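Local coordinates for protein hyaluronidase (Thermobaculum terrenum, PDB 5DIY) that probably hydrolyses beta-linked N-acetylglucosamine from O-GlcNAc-modified proteins, as a family 84 glycoside hydrolase with a TIM-barrel catalytic domain, at residues N223-D228 / E263-P268; L24-F29 / L267-F272. One frame throughout, in Å; residues are numbered along the deposited sequence.

Contact 1. Residues N223-D228 / E263-P268; sequences NYPVND and EASKLP. With NAG (2-acetamido-2-deoxy-beta-D-glucopyranose), chain E.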
ATOM      1  N   ASN C 223      -4.482   3.242  -4.801  1.00 22.48           N
ATOM      2  CA  ASN C 223      -3.840   3.131  -3.493  1.00 22.68           C
ATOM      3  C   ASN C 223      -3.089   1.815  -3.350  1.00 22.97           C
ATOM      4  O   ASN C 223      -3.452   0.950  -2.548  1.00 23.40           O
ATOM      5  CB  ASN C 223      -4.869   3.289  -2.362  1.00 22.55           C
ATOM      6  CG  ASN C 223      -5.306   4.723  -2.155  1.00 22.55           C
ATOM      7  OD1 ASN C 223      -6.490   5.035  -2.215  1.00 23.48           O
ATOM      8  ND2 ASN C 223      -4.364   5.591  -1.862  1.00 22.10           N
ATOM      9  N   TYR C 224      -2.043   1.683  -4.156  1.00 23.09           N
ATOM     10  CA  TYR C 224      -1.070   0.612  -4.057  1.00 23.28           C
ATOM     11  C   TYR C 224       0.222   1.185  -4.667  1.00 24.38           C
ATOM     12  O   TYR C 224       0.145   1.794  -5.741  1.00 24.81           O
ATOM     13  CB  TYR C 224      -1.529  -0.648  -4.819  1.00 22.43           C
ATOM     14  CG  TYR C 224      -0.572  -1.793  -4.594  1.00 21.92           C
ATOM     15  CD1 TYR C 224      -0.670  -2.597  -3.449  1.00 21.42           C
ATOM     16  CD2 TYR C 224       0.476  -2.031  -5.477  1.00 21.71           C
ATOM     17  CE1 TYR C 224       0.239  -3.623  -3.212  1.00 21.32           C
ATOM     18  CE2 TYR C 224       1.376  -3.061  -5.256  1.00 21.91           C
ATOM     19  CZ  TYR C 224       1.259  -3.848  -4.118  1.00 21.45           C
ATOM     20  OH  TYR C 224       2.171  -4.848  -3.908  1.00 21.54           O
ATOM     21  N   PRO C 225       1.395   1.015  -4.034  1.00 24.74           N
ATOM     22  CA  PRO C 225       1.636   0.145  -2.872  1.00 25.09           C
ATOM     23  C   PRO C 225       1.425   0.730  -1.459  1.00 24.94           C
ATOM     24  O   PRO C 225       1.786   0.061  -0.507  1.00 23.72           O
ATOM     25  CB  PRO C 225       3.116  -0.241  -3.056  1.00 25.15           C
ATOM     26  CG  PRO C 225       3.702   0.919  -3.769  1.00 25.05           C
ATOM     27  CD  PRO C 225       2.643   1.314  -4.752  1.00 25.00           C
ATOM     28  N   VAL C 226       0.847   1.926  -1.310  1.00 26.34           N
ATOM     29  CA  VAL C 226       0.680   2.550   0.029  1.00 27.11           C
ATOM     30  C   VAL C 226       0.452   1.577   1.171  1.00 26.60           C
ATOM     31  O   VAL C 226      -0.452   0.753   1.099  1.00 27.26           O
ATOM     32  CB  VAL C 226      -0.530   3.518   0.188  1.00 28.02           C
ATOM     33  CG1 VAL C 226      -0.085   4.949   0.227  1.00 29.89           C
ATOM     34  CG2 VAL C 226      -1.653   3.265  -0.811  1.00 28.16           C
ATOM     35  N   ASN C 227       1.232   1.732   2.236  1.00 26.40           N
ATOM     36  CA  ASN C 227       1.045   0.971   3.465  1.00 27.35           C
ATOM     37  C   ASN C 227       1.012   1.900   4.686  1.00 27.90           C
ATOM     38  O   ASN C 227       1.732   1.696   5.647  1.00 27.41           O
ATOM     39  CB  ASN C 227       2.114  -0.131   3.583  1.00 27.12           C
ATOM     40  CG  ASN C 227       3.531   0.405   3.792  1.00 27.55           C
ATOM     41  OD1 ASN C 227       3.856   1.549   3.443  1.00 26.59           O
ATOM     42  ND2 ASN C 227       4.394  -0.440   4.356  1.00 27.44           N
ATOM     43  N   ASP C 228       0.169   2.931   4.631  1.00 28.48           N
ATOM     44  CA  ASP C 228       0.046   3.869   5.757  1.00 27.85           C
ATOM     45  C   ASP C 228      -1.031   3.414   6.730  1.00 27.63           C
ATOM     46  O   ASP C 228      -1.801   2.489   6.434  1.00 27.86           O
ATOM     47  CB  ASP C 228      -0.175   5.322   5.289  1.00 28.19           C
ATOM     48  CG  ASP C 228      -1.472   5.533   4.495  1.00 28.25           C
ATOM     49  OD1 ASP C 228      -2.371   4.673   4.499  1.00 26.13           O
ATOM     50  OD2 ASP C 228      -1.578   6.611   3.865  1.00 28.37           O
ATOM     51  N   GLU C 263      12.388   3.679  -1.758  1.00 28.05           N
ATOM     52  CA  GLU C 263      13.239   2.724  -2.456  1.00 28.46           C
ATOM     53  C   GLU C 263      12.530   1.370  -2.583  1.00 27.30           C
ATOM     54  O   GLU C 263      12.542   0.757  -3.651  1.00 26.54           O
ATOM     55  CB  GLU C 263      14.598   2.588  -1.749  1.00 29.55           C
ATOM     56  CG  GLU C 263      15.689   1.967  -2.604  1.00 31.19           C
ATOM     57  CD  GLU C 263      16.112   2.823  -3.782  1.00 32.01           C
ATOM     58  OE1 GLU C 263      15.958   4.060  -3.733  1.00 33.31           O
ATOM     59  OE2 GLU C 263      16.621   2.250  -4.763  1.00 33.69           O
ATOM     60  N   ALA C 264      11.884   0.930  -1.505  1.00 27.42           N
ATOM     61  CA  ALA C 264      11.068  -0.293  -1.532  1.00 27.08           C
ATOM     62  C   ALA C 264       9.894  -0.192  -2.509  1.00 26.59           C
ATOM     63  O   ALA C 264       9.528  -1.191  -3.126  1.00 26.61           O
ATOM     64  CB  ALA C 264      10.570  -0.640  -0.136  1.00 26.93           C
ATOM     65  N   SER C 265       9.316   1.005  -2.651  1.00 25.50           N
ATOM     66  CA  SER C 265       8.214   1.234  -3.604  1.00 25.59           C
ATOM     67  C   SER C 265       8.615   1.021  -5.059  1.00 25.75           C
ATOM     68  O   SER C 265       7.768   0.716  -5.889  1.00 25.63           O
ATOM     69  CB  SER C 265       7.626   2.647  -3.462  1.00 25.25           C
ATOM     70  OG  SER C 265       6.999   2.830  -2.213  1.00 24.89           O
ATOM     71  N   LYS C 266       9.897   1.175  -5.371  1.00 26.65           N
ATOM     72  CA  LYS C 266      10.368   1.038  -6.750  1.00 27.59           C
ATOM     73  C   LYS C 266      10.102  -0.330  -7.363  1.00 27.15           C
ATOM     74  O   LYS C 266       9.950  -0.428  -8.581  1.00 26.83           O
ATOM     75  CB  LYS C 266      11.853   1.383  -6.862  1.00 28.64           C
ATOM     76  CG  LYS C 266      12.159   2.849  -6.599  1.00 30.20           C
ATOM     77  CD  LYS C 266      13.651   3.103  -6.685  1.00 31.16           C
ATOM     78  CE  LYS C 266      14.004   4.546  -6.367  1.00 32.56           C
ATOM     79  NZ  LYS C 266      15.462   4.770  -6.603  1.00 34.45           N
ATOM     80  N   LEU C 267      10.044  -1.370  -6.525  1.00 27.27           N
ATOM     81  CA  LEU C 267       9.769  -2.728  -6.992  1.00 27.44           C
ATOM     82  C   LEU C 267       8.344  -2.838  -7.590  1.00 26.26           C
ATOM     83  O   LEU C 267       8.210  -3.170  -8.766  1.00 27.04           O
ATOM     84  CB  LEU C 267      10.048  -3.765  -5.880  1.00 28.52           C
ATOM     85  CG  LEU C 267      10.650  -5.110  -6.278  1.00 29.62           C
ATOM     86  CD1 LEU C 267      10.732  -6.001  -5.044  1.00 29.41           C
ATOM     87  CD2 LEU C 267       9.842  -5.779  -7.377  1.00 29.66           C
ATOM     88  N   PRO C 268       7.287  -2.536  -6.804  1.00 25.82           N
ATOM     89  CA  PRO C 268       5.938  -2.535  -7.395  1.00 25.59           C
ATOM     90  C   PRO C 268       5.682  -1.415  -8.400  1.00 25.83           C
ATOM     91  O   PRO C 268       4.943  -1.630  -9.365  1.00 26.63           O
ATOM     92  CB  PRO C 268       5.012  -2.388  -6.177  1.00 25.49           C
ATOM     93  CG  PRO C 268       5.863  -1.810  -5.111  1.00 25.51           C
ATOM     94  CD  PRO C 268       7.224  -2.380  -5.340  1.00 25.48           C
TER
HETATM   95  C1  NAG E 101      -7.211   7.528   1.919  1.00 30.22           C
HETATM   96  C2  NAG E 101      -6.473   8.797   1.449  1.00 28.79           C
HETATM   97  C3  NAG E 101      -4.984   8.589   1.158  1.00 28.24           C
HETATM   98  C4  NAG E 101      -4.447   7.410   1.952  1.00 27.66           C
HETATM   99  C5  NAG E 101      -5.177   6.155   1.503  1.00 28.46           C
HETATM  100  C6  NAG E 101      -4.719   4.893   2.253  1.00 28.96           C
HETATM  101  C7  NAG E 101      -7.365   8.840  -0.860  1.00 27.82           C
HETATM  102  C8  NAG E 101      -8.075   9.694  -1.873  1.00 27.67           C
HETATM  103  N2  NAG E 101      -7.154   9.424   0.321  1.00 28.11           N
HETATM  104  O3  NAG E 101      -4.274   9.787   1.493  1.00 27.75           O
HETATM  105  O4  NAG E 101      -3.054   7.233   1.692  1.00 26.20           O
HETATM  106  O5  NAG E 101      -6.601   6.282   1.563  1.00 29.59           O
HETATM  107  O6  NAG E 101      -4.801   5.052   3.671  1.00 28.75           O
HETATM  108  O7  NAG E 101      -7.022   7.692  -1.112  1.00 27.28           O
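Pro225 and Pro268 meet through their ring CG atoms where the loop after strand 218-222, the seventh of the TIM barrel, leans on helix 262-277, which follows the eighth. The packing is apolar, and no hydrogen bond joins the two segments. CG of Pro225 lies 3.7 Å from CG of Pro268, the two rings crossing at about a right angle. Beside them Tyr224, with CG anti to the backbone N (chi1 -174°), a rotamer that carries its ring to the helix, brings CE2 to 3.8 Å from CB of Pro268. The peptide before Pro225 is cis, and this turn folds the proline back over the preceding ring, with its CB 3.9 Å above the plane of the Tyr224 ring and over the ring centre, so Tyr224 and Pro225 present adjoining surfaces to Pro268. Ser265 adds a looser touch, its OG standing 4.1 Å from CG of Pro225 while hydrogen-bonding to Leu261 O.

Among the polar groups, Tyr224 OH is anchored on Gly238 O. Lys266, directed away from the loop, forms salt bridges with Glu263 of its own helix and Asp25 of helix 20-32. The loop reaches the bound N-acetylglucosamine through Asp228, whose carboxylate takes two sugar hydroxyls, one on each oxygen: NAG O6 donates to Asp228 OD1 at 2.6 Å, and NAG O4 donates to Asp228 OD2 at 2.7 Å.

Contact 2. Residues L24-F29 / L267-F272; sequences LDMFEF and LPLYTF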
ATOM      1  N   LEU C  24      13.797  13.747  -5.822  1.00 31.26           N
ATOM      2  CA  LEU C  24      14.661  13.992  -6.983  1.00 32.24           C
ATOM      3  C   LEU C  24      15.106  12.678  -7.623  1.00 32.24           C
ATOM      4  O   LEU C  24      15.083  12.539  -8.843  1.00 31.99           O
ATOM      5  CB  LEU C  24      15.890  14.823  -6.590  1.00 33.13           C
ATOM      6  CG  LEU C  24      15.628  16.268  -6.154  1.00 33.72           C
ATOM      7  CD1 LEU C  24      16.826  16.813  -5.391  1.00 34.43           C
ATOM      8  CD2 LEU C  24      15.288  17.152  -7.344  1.00 34.24           C
ATOM      9  N   ASP C  25      15.508  11.729  -6.778  1.00 32.61           N
ATOM     10  CA  ASP C  25      15.859  10.371  -7.203  1.00 32.72           C
ATOM     11  C   ASP C  25      14.659   9.633  -7.830  1.00 30.70           C
ATOM     12  O   ASP C  25      14.795   8.997  -8.872  1.00 30.14           O
ATOM     13  CB  ASP C  25      16.400   9.592  -6.000  1.00 34.66           C
ATOM     14  CG  ASP C  25      16.830   8.186  -6.356  1.00 37.06           C
ATOM     15  OD1 ASP C  25      17.974   8.012  -6.831  1.00 38.23           O
ATOM     16  OD2 ASP C  25      16.020   7.255  -6.153  1.00 38.24           O
ATOM     17  N   MET C  26      13.488   9.726  -7.202  1.00 30.00           N
ATOM     18  CA  MET C  26      12.269   9.139  -7.770  1.00 28.69           C
ATOM     19  C   MET C  26      11.961   9.689  -9.166  1.00 28.74           C
ATOM     20  O   MET C  26      11.511   8.937 -10.030  1.00 26.81           O
ATOM     21  CB  MET C  26      11.063   9.345  -6.842  1.00 29.32           C
ATOM     22  CG  MET C  26       9.827   8.525  -7.210  1.00 29.59           C
ATOM     23  SD  MET C  26      10.083   6.731  -7.229  1.00 29.55           S
ATOM     24  CE  MET C  26      10.303   6.392  -5.489  1.00 29.30           C
ATOM     25  N   PHE C  27      12.219  10.980  -9.404  1.00 29.17           N
ATOM     26  CA  PHE C  27      11.987  11.559 -10.737  1.00 29.82           C
ATOM     27  C   PHE C  27      12.871  10.914 -11.805  1.00 29.88           C
ATOM     28  O   PHE C  27      12.431  10.740 -12.946  1.00 29.57           O
ATOM     29  CB  PHE C  27      12.169  13.087 -10.753  1.00 31.08           C
ATOM     30  CG  PHE C  27      11.180  13.853  -9.898  1.00 32.86           C
ATOM     31  CD1 PHE C  27       9.973  13.292  -9.460  1.00 33.88           C
ATOM     32  CD2 PHE C  27      11.451  15.172  -9.555  1.00 33.74           C
ATOM     33  CE1 PHE C  27       9.085  14.024  -8.684  1.00 34.38           C
ATOM     34  CE2 PHE C  27      10.562  15.910  -8.777  1.00 35.33           C
ATOM     35  CZ  PHE C  27       9.378  15.336  -8.340  1.00 34.70           C
ATOM     36  N   GLU C  28      14.099  10.550 -11.436  1.00 30.18           N
ATOM     37  CA  GLU C  28      14.993   9.810 -12.339  1.00 31.90           C
ATOM     38  C   GLU C  28      14.473   8.394 -12.603  1.00 30.91           C
ATOM     39  O   GLU C  28      14.454   7.949 -13.749  1.00 31.61           O
ATOM     40  CB  GLU C  28      16.421   9.763 -11.789  1.00 33.59           C
ATOM     41  CG  GLU C  28      17.103  11.127 -11.788  1.00 35.61           C
ATOM     42  CD  GLU C  28      18.426  11.162 -11.040  1.00 36.70           C
ATOM     43  OE1 GLU C  28      18.737  10.224 -10.268  1.00 38.65           O
ATOM     44  OE2 GLU C  28      19.158  12.158 -11.215  1.00 37.52           O
ATOM     45  N   PHE C  29      14.044   7.698 -11.549  1.00 30.32           N
ATOM     46  CA  PHE C  29      13.374   6.396 -11.694  1.00 30.16           C
ATOM     47  C   PHE C  29      12.122   6.494 -12.583  1.00 29.62           C
ATOM     48  O   PHE C  29      11.896   5.639 -13.448  1.00 28.16           O
ATOM     49  CB  PHE C  29      13.015   5.813 -10.318  1.00 31.40           C
ATOM     50  CG  PHE C  29      12.140   4.585 -10.383  1.00 31.96           C
ATOM     51  CD1 PHE C  29      12.701   3.320 -10.530  1.00 31.93           C
ATOM     52  CD2 PHE C  29      10.752   4.696 -10.294  1.00 32.32           C
ATOM     53  CE1 PHE C  29      11.893   2.191 -10.594  1.00 32.58           C
ATOM     54  CE2 PHE C  29       9.942   3.569 -10.360  1.00 33.09           C
ATOM     55  CZ  PHE C  29      10.516   2.313 -10.510  1.00 32.83           C
ATOM     56  N   LEU C 267      10.044  -1.370  -6.525  1.00 27.27           N
ATOM     57  CA  LEU C 267       9.769  -2.728  -6.992  1.00 27.44           C
ATOM     58  C   LEU C 267       8.344  -2.838  -7.590  1.00 26.26           C
ATOM     59  O   LEU C 267       8.210  -3.170  -8.766  1.00 27.04           O
ATOM     60  CB  LEU C 267      10.048  -3.765  -5.880  1.00 28.52           C
ATOM     61  CG  LEU C 267      10.650  -5.110  -6.278  1.00 29.62           C
ATOM     62  CD1 LEU C 267      10.732  -6.001  -5.044  1.00 29.41           C
ATOM     63  CD2 LEU C 267       9.842  -5.779  -7.377  1.00 29.66           C
ATOM     64  N   PRO C 268       7.287  -2.536  -6.804  1.00 25.82           N
ATOM     65  CA  PRO C 268       5.938  -2.535  -7.395  1.00 25.59           C
ATOM     66  C   PRO C 268       5.682  -1.415  -8.400  1.00 25.83           C
ATOM     67  O   PRO C 268       4.943  -1.630  -9.365  1.00 26.63           O
ATOM     68  CB  PRO C 268       5.012  -2.388  -6.177  1.00 25.49           C
ATOM     69  CG  PRO C 268       5.863  -1.810  -5.111  1.00 25.51           C
ATOM     70  CD  PRO C 268       7.224  -2.380  -5.340  1.00 25.48           C
ATOM     71  N   LEU C 269       6.286  -0.242  -8.195  1.00 25.65           N
ATOM     72  CA  LEU C 269       6.162   0.864  -9.164  1.00 25.30           C
ATOM     73  C   LEU C 269       6.747   0.524 -10.536  1.00 25.43           C
ATOM     74  O   LEU C 269       6.192   0.937 -11.565  1.00 25.31           O
ATOM     75  CB  LEU C 269       6.762   2.169  -8.622  1.00 25.09           C
ATOM     76  CG  LEU C 269       6.009   2.833  -7.457  1.00 25.25           C
ATOM     77  CD1 LEU C 269       6.803   4.035  -6.964  1.00 25.61           C
ATOM     78  CD2 LEU C 269       4.590   3.234  -7.840  1.00 25.38           C
ATOM     79  N   TYR C 270       7.847  -0.230 -10.556  1.00 25.42           N
ATOM     80  CA  TYR C 270       8.394  -0.764 -11.808  1.00 26.03           C
ATOM     81  C   TYR C 270       7.333  -1.569 -12.561  1.00 25.35           C
ATOM     82  O   TYR C 270       7.143  -1.379 -13.758  1.00 25.13           O
ATOM     83  CB  TYR C 270       9.634  -1.635 -11.548  1.00 26.89           C
ATOM     84  CG  TYR C 270      10.353  -2.102 -12.797  1.00 27.90           C
ATOM     85  CD1 TYR C 270       9.880  -3.186 -13.538  1.00 28.83           C
ATOM     86  CD2 TYR C 270      11.515  -1.466 -13.240  1.00 29.21           C
ATOM     87  CE1 TYR C 270      10.530  -3.615 -14.681  1.00 29.73           C
ATOM     88  CE2 TYR C 270      12.178  -1.895 -14.384  1.00 29.42           C
ATOM     89  CZ  TYR C 270      11.681  -2.971 -15.099  1.00 30.67           C
ATOM     90  OH  TYR C 270      12.320  -3.416 -16.238  1.00 33.14           O
ATOM     91  N   THR C 271       6.640  -2.455 -11.848  1.00 25.65           N
ATOM     92  CA  THR C 271       5.625  -3.318 -12.460  1.00 25.11           C
ATOM     93  C   THR C 271       4.402  -2.515 -12.906  1.00 26.05           C
ATOM     94  O   THR C 271       3.827  -2.776 -13.968  1.00 27.36           O
ATOM     95  CB  THR C 271       5.205  -4.486 -11.536  1.00 24.20           C
ATOM     96  OG1 THR C 271       4.513  -3.999 -10.370  1.00 23.99           O
ATOM     97  CG2 THR C 271       6.422  -5.309 -11.121  1.00 24.15           C
ATOM     98  N   PHE C 272       4.018  -1.555 -12.075  1.00 26.40           N
ATOM     99  CA  PHE C 272       2.980  -0.575 -12.397  1.00 26.65           C
ATOM    100  C   PHE C 272       3.285   0.141 -13.717  1.00 27.19           C
ATOM    101  O   PHE C 272       2.425   0.205 -14.591  1.00 27.21           O
ATOM    102  CB  PHE C 272       2.839   0.390 -11.212  1.00 26.00           C
ATOM    103  CG  PHE C 272       2.031   1.631 -11.485  1.00 25.81           C
ATOM    104  CD1 PHE C 272       0.658   1.562 -11.674  1.00 26.06           C
ATOM    105  CD2 PHE C 272       2.642   2.887 -11.483  1.00 25.89           C
ATOM    106  CE1 PHE C 272      -0.097   2.715 -11.896  1.00 26.27           C
ATOM    107  CE2 PHE C 272       1.896   4.044 -11.703  1.00 26.35           C
ATOM    108  CZ  PHE C 272       0.521   3.958 -11.907  1.00 26.01           C
TER
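Met26 and Phe29, one helical turn apart on helix 20-32, face Leu269 and Tyr270 of helix 262-277; these are the helices that follow the first and eighth strands of the TIM barrel. Met26 makes the lighter touch. Its SD comes within 4.3 Å of Leu269 CD1, where a turn about CB-CG (chi2 59°) brings the sulfur toward the other helix. Phe29 carries most of the contact. With CG anti to the backbone N (chi1 171°), its ring extends across the interhelical gap and inserts its far end beside the opposite backbone. CE2 of Phe29 packs 3.9 Å from CB of Leu269, and CZ of Phe29 lies 3.7 Å from Tyr270 N, which sits at the ring edge close to its plane. CB of Tyr270 closes in on the same CZ at 4.2 Å.

The short helical segments stand 12.3 Å apart at their axes and run in broadly the same direction, crossing at -35°, a gap that Phe29 chiefly spans, with Met26 beside it. Phe27 packs on the next barrel helix, 58-73, and Tyr270 on helix 284-296; inward, Leu269 rests on Ala256 of strand 251-256.

How the contacts relate
Contacts 1 and 2 meet on helix 262-277 and share Leu267 and Pro268; their centres lie 10 Å apart. Contact 1 joins this helix to the loop that grips the sugar, whereas contact 2 joins it to helix 20-32, with the side chain of Leu269 about 13 Å from the bound N-acetylglucosamine. The two also touch directly. Lys266 NZ forms a salt bridge with Asp25 OD2 at 2.6 Å, so this lysine ties Glu263 and Asp25 together; the Phe29 CZ atom packs 3.4 Å from Lys266 O, and Pro225 CD lies 4.1 Å from Leu269 CD2. Through Leu269, which touches both Phe29 and Pro225, the packing runs from helix 20-32 to the loop whose Asp228 binds the sugar.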